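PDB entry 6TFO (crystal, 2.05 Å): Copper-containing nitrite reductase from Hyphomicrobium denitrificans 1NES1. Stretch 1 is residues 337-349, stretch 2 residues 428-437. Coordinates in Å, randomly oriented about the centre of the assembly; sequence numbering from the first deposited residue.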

ATOM      1  N   ALA C 337      32.294  14.744 -18.768  1.00 44.35           N
ATOM      2  CA  ALA C 337      33.433  14.158 -19.512  1.00 45.22           C
ATOM      3  C   ALA C 337      33.911  15.126 -20.604  1.00 45.71           C
ATOM      4  O   ALA C 337      35.090  15.469 -20.592  1.00 46.96           O
ATOM      5  N   LEU C 338      33.015  15.565 -21.491  1.00 46.99           N
ATOM      6  CA  LEU C 338      33.357  16.339 -22.711  1.00 46.94           C
ATOM      7  C   LEU C 338      32.902  17.795 -22.571  1.00 47.58           C
ATOM      8  O   LEU C 338      32.895  18.491 -23.603  1.00 47.84           O
ATOM      9  N   THR C 339      32.542  18.229 -21.355  1.00 49.51           N
ATOM     10  CA  THR C 339      32.222  19.650 -21.053  1.00 51.64           C
ATOM     11  C   THR C 339      33.227  20.225 -20.042  1.00 51.73           C
ATOM     12  O   THR C 339      33.785  21.271 -20.331  1.00 47.76           O
ATOM     13  N   ARG C 340      33.431  19.579 -18.895  1.00 57.52           N
ATOM     14  CA  ARG C 340      34.260  20.110 -17.784  1.00 57.91           C
ATOM     15  C   ARG C 340      35.647  19.455 -17.814  1.00 57.46           C
ATOM     16  O   ARG C 340      36.636  20.192 -17.882  1.00 60.86           O
ATOM     17  N   THR C 341      35.741  18.128 -17.756  1.00 54.87           N
ATOM     18  CA  THR C 341      37.027  17.437 -17.475  1.00 55.63           C
ATOM     19  C   THR C 341      37.879  17.309 -18.746  1.00 57.52           C
ATOM     20  O   THR C 341      39.093  17.521 -18.633  1.00 61.89           O
ATOM     21  N   HIS C 342      37.309  16.959 -19.902  1.00 53.43           N
ATOM     22  CA  HIS C 342      38.084  16.698 -21.146  1.00 51.23           C
ATOM     23  C   HIS C 342      37.308  17.157 -22.376  1.00 50.54           C
ATOM     24  O   HIS C 342      36.943  16.342 -23.225  1.00 50.49           O
ATOM     25  N   PRO C 343      37.024  18.464 -22.543  1.00 46.25           N
ATOM     26  CA  PRO C 343      36.311  18.929 -23.732  1.00 50.85           C
ATOM     27  C   PRO C 343      37.196  18.829 -24.986  1.00 52.84           C
ATOM     28  O   PRO C 343      38.400  18.574 -24.850  1.00 55.27           O
ATOM     29  N   LEU C 344      36.569  18.990 -26.158  1.00 49.17           N
ATOM     30  CA  LEU C 344      37.221  19.021 -27.492  1.00 46.16           C
ATOM     31  C   LEU C 344      37.638  20.472 -27.775  1.00 52.39           C
ATOM     32  O   LEU C 344      36.823  21.401 -27.509  1.00 49.87           O
ATOM     33  N   TYR C 345      38.864  20.648 -28.291  1.00 56.87           N
ATOM     34  CA  TYR C 345      39.454  21.943 -28.719  1.00 54.90           C
ATOM     35  C   TYR C 345      39.884  21.844 -30.184  1.00 54.02           C
ATOM     36  O   TYR C 345      40.476  20.830 -30.594  1.00 47.16           O
ATOM     37  N   ALA C 346      39.574  22.874 -30.967  1.00 57.72           N
ATOM     38  CA  ALA C 346      39.946  22.963 -32.396  1.00 58.05           C
ATOM     39  C   ALA C 346      40.036  24.437 -32.822  1.00 55.61           C
ATOM     40  O   ALA C 346      39.625  25.309 -32.035  1.00 54.38           O
ATOM     41  N   ASN C 347      40.550  24.683 -34.032  1.00 56.62           N
ATOM     42  CA  ASN C 347      40.781  26.034 -34.599  1.00 57.55           C
ATOM     43  C   ASN C 347      39.936  26.238 -35.862  1.00 56.65           C
ATOM     44  O   ASN C 347      39.781  25.268 -36.659  1.00 52.94           O
ATOM     45  N   VAL C 348      39.417  27.460 -36.032  1.00 54.08           N
ATOM     46  CA  VAL C 348      38.685  27.881 -37.263  1.00 55.21           C
ATOM     47  C   VAL C 348      39.526  27.481 -38.478  1.00 53.47           C
ATOM     48  O   VAL C 348      40.756  27.609 -38.404  1.00 49.17           O
ATOM     49  N   GLY C 349      38.890  26.989 -39.542  1.00 54.14           N
ATOM     50  CA  GLY C 349      39.564  26.597 -40.791  1.00 54.89           C
ATOM     51  C   GLY C 349      39.917  25.120 -40.816  1.00 58.56           C
ATOM     52  O   GLY C 349      40.140  24.594 -41.940  1.00 58.51           O
ATOM     53  N   LEU C 428      24.183  13.519 -20.993  1.00 41.04           N
ATOM     54  CA  LEU C 428      24.693  13.302 -22.372  1.00 38.80           C
ATOM     55  C   LEU C 428      24.791  14.620 -23.132  1.00 42.36           C
ATOM     56  O   LEU C 428      23.821  15.016 -23.816  1.00 41.50           O
ATOM     57  N   VAL C 429      25.955  15.248 -23.049  1.00 43.81           N
ATOM     58  CA  VAL C 429      26.273  16.514 -23.770  1.00 44.41           C
ATOM     59  C   VAL C 429      27.801  16.683 -23.750  1.00 45.35           C
ATOM     60  O   VAL C 429      28.434  16.265 -22.757  1.00 40.74           O
ATOM     61  N   GLY C 430      28.372  17.179 -24.851  1.00 48.18           N
ATOM     62  CA  GLY C 430      29.813  17.461 -24.994  1.00 47.70           C
ATOM     63  C   GLY C 430      30.026  18.792 -25.692  1.00 47.48           C
ATOM     64  O   GLY C 430      29.124  19.247 -26.452  1.00 45.51           O
ATOM     65  N   PHE C 431      31.183  19.398 -25.448  1.00 48.24           N
ATOM     66  CA  PHE C 431      31.596  20.681 -26.068  1.00 47.97           C
ATOM     67  C   PHE C 431      32.805  20.477 -26.994  1.00 50.37           C
ATOM     68  O   PHE C 431      33.789  19.771 -26.640  1.00 52.80           O
ATOM     69  N   LEU C 432      32.694  21.056 -28.187  1.00 51.29           N
ATOM     70  CA  LEU C 432      33.817  21.333 -29.118  1.00 51.51           C
ATOM     71  C   LEU C 432      34.033  22.845 -29.107  1.00 52.79           C
ATOM     72  O   LEU C 432      33.171  23.577 -29.687  1.00 48.43           O
ATOM     73  N   ASN C 433      35.103  23.277 -28.430  1.00 47.07           N
ATOM     74  CA  ASN C 433      35.435  24.702 -28.206  1.00 49.23           C
ATOM     75  C   ASN C 433      36.351  25.169 -29.345  1.00 54.95           C
ATOM     76  O   ASN C 433      37.387  24.504 -29.590  1.00 55.78           O
ATOM     77  N   VAL C 434      35.950  26.240 -30.035  1.00 54.30           N
ATOM     78  CA  VAL C 434      36.629  26.797 -31.237  1.00 50.66           C
ATOM     79  C   VAL C 434      36.588  28.328 -31.129  1.00 57.62           C
ATOM     80  O   VAL C 434      35.524  28.909 -31.442  1.00 49.44           O
ATOM     81  N   ASP C 435      37.678  28.979 -30.696  1.00 65.25           N
ATOM     82  CA  ASP C 435      37.675  30.463 -30.522  1.00 73.30           C
ATOM     83  C   ASP C 435      37.719  31.135 -31.910  1.00 77.08           C
ATOM     84  O   ASP C 435      38.344  30.607 -32.877  1.00 80.46           O
ATOM     85  N   GLY C 436      37.015  32.263 -32.001  1.00 73.06           N
ATOM     86  CA  GLY C 436      36.784  33.061 -33.225  1.00 74.65           C
ATOM     87  C   GLY C 436      35.745  34.135 -32.932  1.00 75.35           C
ATOM     88  O   GLY C 436      35.103  34.085 -31.893  1.00 76.08           O
ATOM     89  N   PRO C 437      35.535  35.147 -33.800  1.00 91.14           N
ATOM     90  CA  PRO C 437      34.633  36.252 -33.455  1.00 93.99           C
ATOM     91  C   PRO C 437      33.184  35.764 -33.262  1.00 92.18           C
ATOM     92  O   PRO C 437      32.854  34.714 -33.806  1.00 90.91           O
TER

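Four backbone hydrogen bonds carry the direct polar pairing between the stretches, and most of the side chains between them pack through carbon. Leu344 and Tyr345 pair in parallel with Leu432 and Asn433, and the donors and acceptors alternate as a parallel ladder requires: Leu344 N gives to Phe431 O (2.9 Å), Asn433 N to Leu344 O (2.7 Å), and Ala346 N to Asn433 O (3.1 Å). The helical turn before the strand adds one more bond to the same partner strand. Its chain closes with a wide pi-type turn, His342 N to Ala337 O at 2.8 Å, and Leu338 O accepts from Phe431 N at 2.7 Å, nearly straight.

Two waters bridge the stretches where no direct bond forms. Water 1 accepts from Leu338 N (2.9 Å) and donates to Val429 O (2.7 Å), bridging the helical turn to the residue before Gly430. Water 2 donates to Thr339 O (3.0 Å) and accepts from Asn433 ND2 (2.6 Å), so ND2 of Asn433 (chi1 m) has a water as acceptor while lying 3.6 Å from Pro343 CB and 3.7 Å from Tyr345 CE1. Tyr345, also m, starts on the same sheet face as Asn433, and the end of its side chain comes nearer the other stretch. Thr339 OG1 and Asn347 ND2 find partners just beyond the stretches.

Thr339 takes rotamer p, which sets CG2 over one face of the Phe431 ring, 3.6 Å from the centroid of that ring in a CH-pi contact; Phe431 is m. The same methyl, CG2 of Thr339, reaches 3.6 Å from Val429 O. Thus one side chain divides its work: the hydroxyl is hydrogen-bonded, the methyl packs.

On the face carrying Leu344 and Leu432 the contacts are apolar. Leu344 (m, p) places CB 3.7 Å from CD1 of Leu432 (t, p), and Ala346 CB lies 3.9 Å from that same Leu432 CD1. Farther along, Ala346 CB is 4.2 Å from Val434 CG2. Val434 and Val348, both t, meet at 3.9 Å between Val434 CG1 and Val348 CG2, carrying the apolar packing past the paired residues.

Glycine marks a tight spot. Leu338 (m, t) points toward the strand, and an ideal CB on Gly430 would lie 2.9 Å from Leu338 CB, a clash; without one, Gly430 CA sits 3.5 Å from Leu338 O in a CA-H...O contact. At the exposed end, Asn347 OD1 and Asp435 OD1 remain 4.3 Å apart, with no bond between them.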

ATOM      1  CB  ALA C 337      33.040  12.836 -20.105  1.00 46.40           C
ATOM      2  CB  LEU C 338      32.680  15.692 -23.918  1.00 48.18           C
ATOM      3  CG  LEU C 338      33.073  14.245 -24.199  1.00 53.27           C
ATOM      4  CD1 LEU C 338      32.707  13.879 -25.622  1.00 52.74           C
ATOM      5  CD2 LEU C 338      34.553  13.989 -23.932  1.00 54.67           C
ATOM      6  CB  THR C 339      30.785  19.815 -20.550  1.00 52.85           C
ATOM      7  OG1 THR C 339      30.702  19.068 -19.335  1.00 51.14           O
ATOM      8  CG2 THR C 339      29.745  19.360 -21.555  1.00 53.98           C
ATOM      9  CB  ARG C 340      33.574  19.890 -16.431  1.00 65.25           C
ATOM     10  CG  ARG C 340      32.287  20.680 -16.196  1.00 69.13           C
ATOM     11  CD  ARG C 340      31.715  20.541 -14.774  1.00 76.57           C
ATOM     12  NE  ARG C 340      32.001  19.261 -14.107  1.00 80.59           N
ATOM     13  CZ  ARG C 340      31.143  18.268 -13.863  1.00 79.97           C
ATOM     14  NH1 ARG C 340      31.583  17.171 -13.271  1.00 83.51           N
ATOM     15  NH2 ARG C 340      29.870  18.357 -14.208  1.00 78.80           N
ATOM     16  CB  THR C 341      36.800  16.108 -16.743  1.00 60.41           C
ATOM     17  OG1 THR C 341      35.720  15.432 -17.373  1.00 68.98           O
ATOM     18  CG2 THR C 341      36.477  16.298 -15.276  1.00 66.06           C
ATOM     19  CB  HIS C 342      38.412  15.201 -21.260  1.00 56.50           C
ATOM     20  CG  HIS C 342      39.217  14.636 -20.138  1.00 60.12           C
ATOM     21  ND1 HIS C 342      40.585  14.602 -20.169  1.00 61.13           N
ATOM     22  CD2 HIS C 342      38.855  14.036 -18.985  1.00 58.39           C
ATOM     23  CE1 HIS C 342      41.035  14.028 -19.074  1.00 63.98           C
ATOM     24  NE2 HIS C 342      39.991  13.661 -18.340  1.00 60.54           N
ATOM     25  CB  PRO C 343      35.898  20.374 -23.400  1.00 47.92           C
ATOM     26  CG  PRO C 343      36.882  20.802 -22.339  1.00 47.50           C
ATOM     27  CD  PRO C 343      37.335  19.546 -21.611  1.00 47.91           C
ATOM     28  CB  LEU C 344      36.252  18.509 -28.564  1.00 44.87           C
ATOM     29  CG  LEU C 344      35.930  17.012 -28.533  1.00 46.91           C
ATOM     30  CD1 LEU C 344      35.007  16.657 -27.378  1.00 47.55           C
ATOM     31  CD2 LEU C 344      35.293  16.577 -29.833  1.00 45.63           C
ATOM     32  CB  TYR C 345      40.624  22.321 -27.807  1.00 58.00           C
ATOM     33  CG  TYR C 345      40.215  22.560 -26.375  1.00 58.97           C
ATOM     34  CD1 TYR C 345      39.593  23.746 -25.994  1.00 56.94           C
ATOM     35  CD2 TYR C 345      40.418  21.583 -25.404  1.00 57.69           C
ATOM     36  CE1 TYR C 345      39.199  23.964 -24.681  1.00 57.40           C
ATOM     37  CE2 TYR C 345      40.026  21.785 -24.089  1.00 58.67           C
ATOM     38  CZ  TYR C 345      39.415  22.976 -23.728  1.00 57.45           C
ATOM     39  OH  TYR C 345      39.044  23.158 -22.431  1.00 52.96           O
ATOM     40  CB  ALA C 346      38.961  22.183 -33.234  1.00 56.82           C
ATOM     41  CB  ASN C 347      42.269  26.243 -34.856  1.00 62.04           C
ATOM     42  CG  ASN C 347      43.061  26.129 -33.575  1.00 59.51           C
ATOM     43  OD1 ASN C 347      42.813  26.850 -32.611  1.00 60.15           O
ATOM     44  ND2 ASN C 347      43.980  25.185 -33.548  1.00 60.59           N
ATOM     45  CB  VAL C 348      38.384  29.390 -37.246  1.00 56.45           C
ATOM     46  CG1 VAL C 348      37.776  29.848 -38.569  1.00 57.35           C
ATOM     47  CG2 VAL C 348      37.458  29.756 -36.084  1.00 57.83           C
ATOM     48  CB  LEU C 428      23.774  12.349 -23.136  1.00 42.42           C
ATOM     49  CG  LEU C 428      24.373  11.765 -24.417  1.00 37.99           C
ATOM     50  CD1 LEU C 428      25.689  11.053 -24.133  1.00 38.14           C
ATOM     51  CD2 LEU C 428      23.392  10.809 -25.066  1.00 38.82           C
ATOM     52  CB  VAL C 429      25.518  17.695 -23.141  1.00 42.96           C
ATOM     53  CG1 VAL C 429      26.013  17.967 -21.735  1.00 46.40           C
ATOM     54  CG2 VAL C 429      25.606  18.958 -23.969  1.00 43.41           C
ATOM     55  CB  PHE C 431      31.867  21.703 -24.976  1.00 44.65           C
ATOM     56  CG  PHE C 431      30.658  22.092 -24.175  1.00 46.02           C
ATOM     57  CD1 PHE C 431      29.391  22.052 -24.739  1.00 51.92           C
ATOM     58  CD2 PHE C 431      30.792  22.538 -22.867  1.00 42.22           C
ATOM     59  CE1 PHE C 431      28.277  22.431 -24.006  1.00 53.22           C
ATOM     60  CE2 PHE C 431      29.681  22.926 -22.138  1.00 46.00           C
ATOM     61  CZ  PHE C 431      28.427  22.875 -22.704  1.00 51.56           C
ATOM     62  CB  LEU C 432      33.460  20.821 -30.516  1.00 51.15           C
ATOM     63  CG  LEU C 432      34.397  21.242 -31.646  1.00 53.06           C
ATOM     64  CD1 LEU C 432      35.848  20.910 -31.325  1.00 55.86           C
ATOM     65  CD2 LEU C 432      33.981  20.564 -32.934  1.00 52.45           C
ATOM     66  CB  ASN C 433      36.040  24.901 -26.819  1.00 50.03           C
ATOM     67  CG  ASN C 433      35.087  24.479 -25.718  1.00 47.31           C
ATOM     68  OD1 ASN C 433      33.944  24.919 -25.681  1.00 47.08           O
ATOM     69  ND2 ASN C 433      35.542  23.625 -24.817  1.00 47.37           N
ATOM     70  CB  VAL C 434      35.937  26.314 -32.525  1.00 52.45           C
ATOM     71  CG1 VAL C 434      36.704  26.732 -33.774  1.00 56.22           C
ATOM     72  CG2 VAL C 434      35.712  24.811 -32.533  1.00 55.71           C
ATOM     73  CB  ASP C 435      38.716  30.973 -29.521  1.00 78.49           C
ATOM     74  CG  ASP C 435      40.149  30.781 -29.959  1.00 86.56           C
ATOM     75  OD1 ASP C 435      40.416  29.783 -30.654  1.00103.69           O
ATOM     76  OD2 ASP C 435      40.980  31.631 -29.602  1.00 92.29           O
ATOM     77  CB  PRO C 437      34.771  37.215 -34.648  1.00 93.20           C
ATOM     78  CG  PRO C 437      35.251  36.337 -35.798  1.00 89.28           C
ATOM     79  CD  PRO C 437      36.111  35.266 -35.149  1.00 91.61           C
TER
HETATM   80  O   HOH W   1      30.352  14.481 -21.949  1.00 47.22           O
HETATM   81  O   HOH W   2      34.330  23.303 -22.485  1.00 48.07           O